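Local structure of delta-aminolevulinic acid dehydratase (Toxoplasma gondii ME49, 3OBK) at the interface of chains A and B. The protein catalyses the condensation of two molecules of 5-aminolevulinic acid to porphobilinogen, an early step of tetrapyrrole biosynthesis, and assembles as an octamer. Coordinates in Å, arbitrary orientation; residue numbers count along the deposited sequence, not the author numbering. Chains: chain A/B, Delta-aminolevulinic acid dehydratase.

Contact 1: the interface of chains A and B. Residues chain A 88-89, 130; chain B 29, 31-32, 34-35.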
ATOM      1  N   LYS A  88       0.805  35.369  13.972  1.00 12.83           N
ATOM      2  CA  LYS A  88       2.229  35.654  13.876  1.00 14.09           C
ATOM      3  C   LYS A  88       2.707  35.831  12.441  1.00 13.94           C
ATOM      4  O   LYS A  88       3.748  36.461  12.227  1.00 15.05           O
ATOM      5  CB  LYS A  88       3.048  34.578  14.630  1.00 14.64           C
ATOM      6  CG  LYS A  88       3.332  34.962  16.115  1.00 16.11           C
ATOM      7  CD  LYS A  88       2.705  34.049  17.114  1.00 17.94           C
ATOM      8  CE  LYS A  88       3.316  34.224  18.509  1.00 18.35           C
ATOM      9  NZ  LYS A  88       4.493  33.293  18.781  1.00 18.04           N
ATOM     10  N   ALA A  89       1.935  35.351  11.461  1.00 13.35           N
ATOM     11  CA  ALA A  89       2.383  35.346  10.057  1.00 12.74           C
ATOM     12  C   ALA A  89       1.516  36.180   9.137  1.00 12.27           C
ATOM     13  O   ALA A  89       0.309  36.018   9.085  1.00 12.40           O
ATOM     14  CB  ALA A  89       2.451  33.928   9.537  1.00 12.18           C
ATOM     15  N   LEU A 130       6.616  37.537  11.533  1.00 21.32           N
ATOM     16  CA  LEU A 130       6.844  36.653  10.373  1.00 19.79           C
ATOM     17  C   LEU A 130       6.232  37.220   9.061  1.00 18.06           C
ATOM     18  O   LEU A 130       5.024  37.336   8.935  1.00 16.66           O
ATOM     19  CB  LEU A 130       6.293  35.265  10.678  1.00 19.23           C
ATOM     20  CG  LEU A 130       6.877  34.130   9.850  1.00 19.45           C
ATOM     21  CD1 LEU A 130       8.342  33.944  10.232  1.00 20.12           C
ATOM     22  CD2 LEU A 130       6.076  32.847  10.065  1.00 18.04           C
TER
ATOM     23  N   ASN B  29      12.488  30.021  14.054  1.00 17.41           N
ATOM     24  CA  ASN B  29      12.040  30.828  15.172  1.00 17.27           C
ATOM     25  C   ASN B  29      10.708  30.250  15.583  1.00 17.06           C
ATOM     26  O   ASN B  29      10.129  29.445  14.850  1.00 17.28           O
ATOM     27  CB  ASN B  29      11.907  32.305  14.775  1.00 17.96           C
ATOM     28  CG  ASN B  29      11.019  32.519  13.520  1.00 17.94           C
ATOM     29  OD1 ASN B  29       9.912  32.016  13.442  1.00 16.67           O
ATOM     30  ND2 ASN B  29      11.527  33.258  12.548  1.00 16.53           N
ATOM     31  N   ALA B  31       7.648  31.344  15.729  1.00 15.83           N
ATOM     32  CA  ALA B  31       6.566  31.564  14.750  1.00 15.65           C
ATOM     33  C   ALA B  31       6.522  30.511  13.602  1.00 14.70           C
ATOM     34  O   ALA B  31       5.455  29.987  13.285  1.00 14.71           O
ATOM     35  CB  ALA B  31       6.644  32.983  14.183  1.00 15.18           C
ATOM     36  N   VAL B  32       7.664  30.199  13.002  1.00 14.06           N
ATOM     37  CA  VAL B  32       7.707  29.209  11.938  1.00 13.85           C
ATOM     38  C   VAL B  32       7.344  27.849  12.485  1.00 13.08           C
ATOM     39  O   VAL B  32       6.532  27.125  11.908  1.00 12.79           O
ATOM     40  CB  VAL B  32       9.084  29.119  11.295  1.00 13.75           C
ATOM     41  CG1 VAL B  32       9.130  28.000  10.309  1.00 12.60           C
ATOM     42  CG2 VAL B  32       9.408  30.409  10.604  1.00 14.89           C
ATOM     43  N   GLN B  34       5.530  27.100  14.890  1.00 12.79           N
ATOM     44  CA  GLN B  34       4.093  27.042  15.149  1.00 12.91           C
ATOM     45  C   GLN B  34       3.266  26.864  13.861  1.00 12.95           C
ATOM     46  O   GLN B  34       2.253  26.149  13.843  1.00 12.39           O
ATOM     47  CB  GLN B  34       3.635  28.295  15.912  1.00 13.64           C
ATOM     48  CG  GLN B  34       4.079  28.349  17.386  1.00 13.68           C
ATOM     49  CD  GLN B  34       3.586  29.611  18.129  1.00 15.33           C
ATOM     50  OE1 GLN B  34       3.898  30.764  17.753  1.00 13.87           O
ATOM     51  NE2 GLN B  34       2.794  29.385  19.186  1.00 14.50           N
ATOM     52  N   LEU B  35       3.673  27.529  12.790  1.00 13.31           N
ATOM     53  CA  LEU B  35       3.026  27.304  11.511  1.00 13.89           C
ATOM     54  C   LEU B  35       2.975  25.805  11.182  1.00 13.72           C
ATOM     55  O   LEU B  35       1.945  25.305  10.736  1.00 14.15           O
ATOM     56  CB  LEU B  35       3.740  28.038  10.370  1.00 14.11           C
ATOM     57  CG  LEU B  35       3.325  29.467  10.011  1.00 15.08           C
ATOM     58  CD1 LEU B  35       3.983  29.809   8.678  1.00 13.15           C
ATOM     59  CD2 LEU B  35       1.789  29.718   9.958  1.00 12.64           C
TER

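Contact 2: the interface of chains A and B. Residues chain A 40-42, 322, 355; chain B 40, 322, 355-356.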
ATOM      1  N   LEU A  40      -7.687  20.516  15.605  1.00 10.72           N
ATOM      2  CA  LEU A  40      -7.771  21.712  16.445  1.00 10.13           C
ATOM      3  C   LEU A  40      -7.269  22.883  15.612  1.00  9.68           C
ATOM      4  O   LEU A  40      -6.385  22.720  14.781  1.00  9.31           O
ATOM      5  CB  LEU A  40      -6.877  21.549  17.666  1.00  9.72           C
ATOM      6  CG  LEU A  40      -7.360  20.542  18.705  1.00  9.98           C
ATOM      7  CD1 LEU A  40      -6.258  20.172  19.718  1.00  9.81           C
ATOM      8  CD2 LEU A  40      -8.593  21.069  19.435  1.00  9.74           C
ATOM      9  N   VAL A  41      -7.849  24.055  15.814  1.00  9.12           N
ATOM     10  CA  VAL A  41      -7.411  25.253  15.126  1.00  8.45           C
ATOM     11  C   VAL A  41      -6.855  26.170  16.183  1.00  8.92           C
ATOM     12  O   VAL A  41      -7.456  26.321  17.238  1.00  9.77           O
ATOM     13  CB  VAL A  41      -8.594  25.984  14.434  1.00  8.33           C
ATOM     14  CG1 VAL A  41      -8.176  27.312  13.959  1.00  7.99           C
ATOM     15  CG2 VAL A  41      -9.163  25.180  13.295  1.00  7.94           C
ATOM     16  N   LYS A  42      -5.732  26.805  15.894  1.00  8.90           N
ATOM     17  CA  LYS A  42      -5.175  27.820  16.764  1.00  9.47           C
ATOM     18  C   LYS A  42      -4.825  29.060  15.935  1.00  9.63           C
ATOM     19  O   LYS A  42      -4.637  28.950  14.718  1.00 10.60           O
ATOM     20  CB  LYS A  42      -3.948  27.290  17.491  1.00  9.35           C
ATOM     21  CG  LYS A  42      -2.911  26.683  16.580  1.00  9.51           C
ATOM     22  CD  LYS A  42      -1.639  26.258  17.293  1.00  8.98           C
ATOM     23  CE  LYS A  42      -0.620  25.719  16.325  1.00  8.71           C
ATOM     24  NZ  LYS A  42      -0.161  26.654  15.231  1.00  8.45           N
ATOM     25  N   ARG A 322      -8.114  22.376   8.223  1.00 11.36           N
ATOM     26  CA  ARG A 322      -7.230  21.725   9.119  1.00 11.74           C
ATOM     27  C   ARG A 322      -7.444  20.207   9.062  1.00 10.73           C
ATOM     28  O   ARG A 322      -6.485  19.469   8.931  1.00 11.04           O
ATOM     29  CB  ARG A 322      -7.481  22.333  10.481  1.00 12.86           C
ATOM     30  CG  ARG A 322      -6.353  22.233  11.393  1.00 16.30           C
ATOM     31  CD  ARG A 322      -5.422  23.458  11.546  1.00 17.20           C
ATOM     32  NE  ARG A 322      -4.614  22.983  12.681  1.00 20.55           N
ATOM     33  CZ  ARG A 322      -3.354  22.567  12.669  1.00 20.23           C
ATOM     34  NH1 ARG A 322      -2.823  22.068  13.775  1.00 21.37           N
ATOM     35  NH2 ARG A 322      -2.589  22.710  11.623  1.00 21.21           N
ATOM     36  N   CYS A 355      -4.151  25.294  24.522  1.00 12.58           N
ATOM     37  CA  CYS A 355      -3.354  24.225  23.986  1.00 12.46           C
ATOM     38  C   CYS A 355      -1.890  24.602  23.996  1.00 12.68           C
ATOM     39  O   CYS A 355      -1.538  25.784  24.232  1.00 12.71           O
ATOM     40  CB  CYS A 355      -3.772  23.947  22.545  1.00 12.42           C
ATOM     41  SG  CYS A 355      -3.247  25.191  21.349  1.00 11.44           S
TER
ATOM     42  N   LEU B  40      -0.975  19.007  18.942  1.00 10.08           N
ATOM     43  CA  LEU B  40      -1.273  19.965  20.024  1.00 10.11           C
ATOM     44  C   LEU B  40      -1.804  19.182  21.205  1.00  9.72           C
ATOM     45  O   LEU B  40      -2.405  18.135  20.980  1.00 10.36           O
ATOM     46  CB  LEU B  40      -2.337  20.981  19.567  1.00 10.13           C
ATOM     47  CG  LEU B  40      -1.960  21.883  18.385  1.00  9.73           C
ATOM     48  CD1 LEU B  40      -3.181  22.575  17.706  1.00  9.43           C
ATOM     49  CD2 LEU B  40      -0.967  22.922  18.846  1.00  8.69           C
ATOM     50  N   ARG B 322       0.625  12.166  22.244  1.00 11.06           N
ATOM     51  CA  ARG B 322      -0.301  12.766  21.333  1.00 11.66           C
ATOM     52  C   ARG B 322       0.227  12.711  19.897  1.00 10.69           C
ATOM     53  O   ARG B 322      -0.528  12.444  18.959  1.00 10.39           O
ATOM     54  CB  ARG B 322      -0.515  14.185  21.804  1.00 12.50           C
ATOM     55  CG  ARG B 322      -1.632  14.848  21.155  1.00 16.39           C
ATOM     56  CD  ARG B 322      -2.896  14.963  21.980  1.00 17.66           C
ATOM     57  NE  ARG B 322      -3.714  15.828  21.127  1.00 20.17           N
ATOM     58  CZ  ARG B 322      -4.874  15.525  20.571  1.00 20.68           C
ATOM     59  NH1 ARG B 322      -5.498  14.388  20.866  1.00 19.91           N
ATOM     60  NH2 ARG B 322      -5.435  16.422  19.753  1.00 21.55           N
ATOM     61  N   CYS B 355      -7.258  27.302  21.495  1.00 14.11           N
ATOM     62  CA  CYS B 355      -7.640  26.423  20.389  1.00 13.74           C
ATOM     63  C   CYS B 355      -9.138  26.143  20.429  1.00 13.43           C
ATOM     64  O   CYS B 355      -9.799  26.396  21.421  1.00 13.24           O
ATOM     65  CB  CYS B 355      -6.880  25.096  20.463  1.00 13.34           C
ATOM     66  SG  CYS B 355      -7.348  23.927  21.828  1.00 13.84           S
ATOM     67  N   TYR B 356      -9.661  25.626  19.330  1.00 13.29           N
ATOM     68  CA  TYR B 356     -11.000  25.058  19.312  1.00 13.10           C
ATOM     69  C   TYR B 356     -11.006  23.895  18.363  1.00 12.80           C
ATOM     70  O   TYR B 356     -10.063  23.698  17.589  1.00 12.64           O
ATOM     71  CB  TYR B 356     -12.070  26.066  18.950  1.00 13.77           C
ATOM     72  CG  TYR B 356     -12.076  26.490  17.509  1.00 14.14           C
ATOM     73  CD1 TYR B 356     -12.915  25.877  16.585  1.00 14.28           C
ATOM     74  CD2 TYR B 356     -11.263  27.505  17.072  1.00 14.44           C
ATOM     75  CE1 TYR B 356     -12.920  26.249  15.275  1.00 14.69           C
ATOM     76  CE2 TYR B 356     -11.264  27.888  15.756  1.00 15.19           C
ATOM     77  CZ  TYR B 356     -12.097  27.262  14.846  1.00 14.98           C
ATOM     78  OH  TYR B 356     -12.097  27.651  13.513  1.00 15.46           O
ATOM     79  OXT TYR B 356     -11.950  23.119  18.407  1.00 12.94           O
TER

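Contact 3: the interface of chains A and B. Residues chain A 191, 195, 258-259; chain B 20.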
ATOM      1  N   SER A 191      13.491  25.881  -7.779  1.00 13.76           N
ATOM      2  CA  SER A 191      14.908  25.557  -7.710  1.00 14.19           C
ATOM      3  C   SER A 191      15.767  26.742  -8.086  1.00 14.00           C
ATOM      4  O   SER A 191      16.838  26.921  -7.507  1.00 14.41           O
ATOM      5  CB  SER A 191      15.245  24.407  -8.649  1.00 14.32           C
ATOM      6  OG  SER A 191      16.594  24.000  -8.485  1.00 16.31           O
ATOM      7  N   GLU A 195      18.540  28.707  -5.593  1.00 16.67           N
ATOM      8  CA  GLU A 195      19.972  28.748  -5.834  1.00 18.41           C
ATOM      9  C   GLU A 195      20.444  30.171  -5.829  1.00 18.77           C
ATOM     10  O   GLU A 195      21.518  30.445  -5.308  1.00 19.43           O
ATOM     11  CB  GLU A 195      20.327  28.110  -7.175  1.00 19.39           C
ATOM     12  CG  GLU A 195      21.791  27.755  -7.314  1.00 23.49           C
ATOM     13  CD  GLU A 195      22.152  27.118  -8.674  1.00 27.79           C
ATOM     14  OE1 GLU A 195      21.807  25.932  -8.882  1.00 29.62           O
ATOM     15  OE2 GLU A 195      22.822  27.797  -9.498  1.00 30.53           O
ATOM     16  N   SER A 258      11.417  18.295  -4.469  1.00 15.75           N
ATOM     17  CA  SER A 258      12.794  17.924  -4.807  1.00 17.06           C
ATOM     18  C   SER A 258      13.618  19.128  -5.302  1.00 16.75           C
ATOM     19  O   SER A 258      14.846  19.088  -5.289  1.00 16.67           O
ATOM     20  CB  SER A 258      12.823  16.773  -5.812  1.00 17.35           C
ATOM     21  OG  SER A 258      12.175  17.167  -6.988  1.00 19.66           O
ATOM     22  N   GLU A 259      12.942  20.208  -5.687  1.00 16.40           N
ATOM     23  CA  GLU A 259      13.607  21.502  -5.926  1.00 16.40           C
ATOM     24  C   GLU A 259      13.968  22.282  -4.654  1.00 15.75           C
ATOM     25  O   GLU A 259      14.538  23.361  -4.742  1.00 16.25           O
ATOM     26  CB  GLU A 259      12.740  22.373  -6.850  1.00 16.41           C
ATOM     27  CG  GLU A 259      12.710  21.850  -8.280  1.00 17.80           C
ATOM     28  CD  GLU A 259      11.843  22.682  -9.241  1.00 21.78           C
ATOM     29  OE1 GLU A 259      11.670  23.926  -9.059  1.00 20.52           O
ATOM     30  OE2 GLU A 259      11.352  22.058 -10.234  1.00 26.76           O
TER
ATOM     31  N   GLN B  20      20.067  21.884  -1.388  1.00 28.89           N
ATOM     32  CA  GLN B  20      18.823  22.599  -1.746  1.00 28.55           C
ATOM     33  C   GLN B  20      17.857  22.588  -0.577  1.00 26.39           C
ATOM     34  O   GLN B  20      17.367  23.644  -0.177  1.00 25.90           O
ATOM     35  CB  GLN B  20      18.164  22.073  -3.036  1.00 29.23           C
ATOM     36  CG  GLN B  20      19.009  22.370  -4.299  1.00 32.36           C
ATOM     37  CD  GLN B  20      18.266  23.173  -5.367  1.00 35.40           C
ATOM     38  OE1 GLN B  20      18.600  24.353  -5.637  1.00 36.48           O
ATOM     39  NE2 GLN B  20      17.268  22.542  -5.991  1.00 34.23           N
TER

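Contact 1: the interface of chains A and B
Helix 30-35 of chain B, with B:Asn29 just ahead of it, packs on the starts of strands 89-95 and 130-135 of chain A and on A:Lys88 in the loop before the first. Porphobilinogen synthases are TIM barrels with an N-terminal arm that embraces the neighbouring subunit, and this helix belongs to the arm. A:Leu130 carries the apolar part, burying 67 Å² of its surface. Its two methyls divide the work: CD1 meets B:Val32 CG2 at 3.7 Å, the two side chains crossing at about a right angle, while CD2 meets B:Leu35 CD1 at 3.9 Å, tip to tip. The CG of A:Leu130 stands opposite its own backbone N (chi1 -158°), which points the branch towards the helix, and chi2 then splits the methyls between B:Val32 and B:Leu35. B:Ala31 fills in beside them, its CB 4.0 Å from A:Lys88 CB. Beyond that carbon the lysine chain bends at chi2 and chi4, and its side-chain amine NZ donates to the amide oxygen OE1 of B:Gln34 at 2.8 Å. The donor lies 21° from the carbonyl plane, with a C=O...N angle of 141°. B:Asn29 OD1 caps the helix start by accepting from B:Val32 N at 2.9 Å, while its amide flanks CD1 of A:Leu130.

Contact 2: the interface of chains A and B
A:Leu40 and B:Leu40 slide past each other in opposite directions at the centre of a two-fold patch, where the loops after helix 30-36 (30-35 in chain B) meet strand 353-355 and the chain end of a porphobilinogen synthase dimer. A:Leu40 CB meets B:Leu40 CD1 at 3.8 Å and lies equally near B:Tyr356 O. CG lies beside the backbone N and opposite the carbonyl carbon (chi1 -71°), and from there the branches part: CD1 runs to the guanidinium NH2 of B:Arg322 at 3.8 Å, whereas CD2 lies 3.5 Å from B:Tyr356 O of the terminal carboxylate and also touches B:Cys355 SG. B:Arg322 NE donates to B:Leu40 O within its own chain. A:Cys355 CB packs on B:Cys355 SG at 3.6 Å, a van der Waals contact. A:Lys42 CD lies 3.7 Å from B:Leu40 CD2. The backbone of A:Val41 pairs with the tail: its N donates to B:Tyr356 O at 2.9 Å and its O accepts from B:Tyr356 N at 3.1 Å. This reciprocal, antiparallel pair of bonds holds the chain end, and the tyrosine side chain lies alongside the valine, both pointing the same way. The ring meets A:Val41 mainly through CE2, 3.5 Å from the valine CB, while the phenol OH lies near both valine methyls, CG1 and CG2.

Contact 3: the interface of chains A and B
B:Gln20 points its carboxamide at the side-chain hydroxyl of A:Ser191, beside the backbone carbonyl of A:Glu259. This is a small polar contact of the N-terminal arm of porphobilinogen synthase. The glutamine leaves its backbone with CG opposite the carbonyl carbon (chi1 -68°) and then bends at chi2, a course that brings NE2 beside both the serine hydroxyl and the glutamate carbonyl. NE2 donates to A:Ser191 OG at 3.0 Å, with 153° at the hydrogen. The hydroxyl lies 16° out of the amide plane. The amide oxygen OE1 faces the flank of helix 189-199, towards A:Glu195, whose backbone N is 4.4 Å from B:Gln20 OE1, too far for a hydrogen bond. A:Glu259 O is also near B:Gln20 NE2, at 3.1 Å, but the N-H does not point at it. The serine is positioned in turn from its own chain: A:Glu259 OE1 accepts from A:Ser191 N at 3.0 Å. That carboxylate oxygen is approached on its anti side, with the donor out of the carboxylate plane. The glutamate thus forms a second shell: its carboxylate caps an N-H of the first turn of helix 189-199, which would steady the serine while its hydroxyl receives the arm. In the fold, A:Ser191 lies near the start of that helix and A:Glu259 directly follows helix 247-258, with B:Gln20 reaching them from an arm loop ahead of helix 30-35.

Measured between the centres of their C-alpha atoms, contacts 1 and 2 lie about 15 Å apart, contacts 1 and 3 about 22 Å, and contacts 2 and 3 about 32 Å. They have no residue in common, but the N-terminal segment of chain B runs through all three, from residue 20 in contact 3 through 29-35 in contact 1 to residue 40 in contact 2. The arm is therefore tied down at successive points. Contact 2 lies near the two-fold axis, with residues 40, 322 and 355 from both chains; contacts 1 and 3 lie away from it. All have chain-exchanged twins, a reciprocal embrace consistent with a dimeric unit of the octamer.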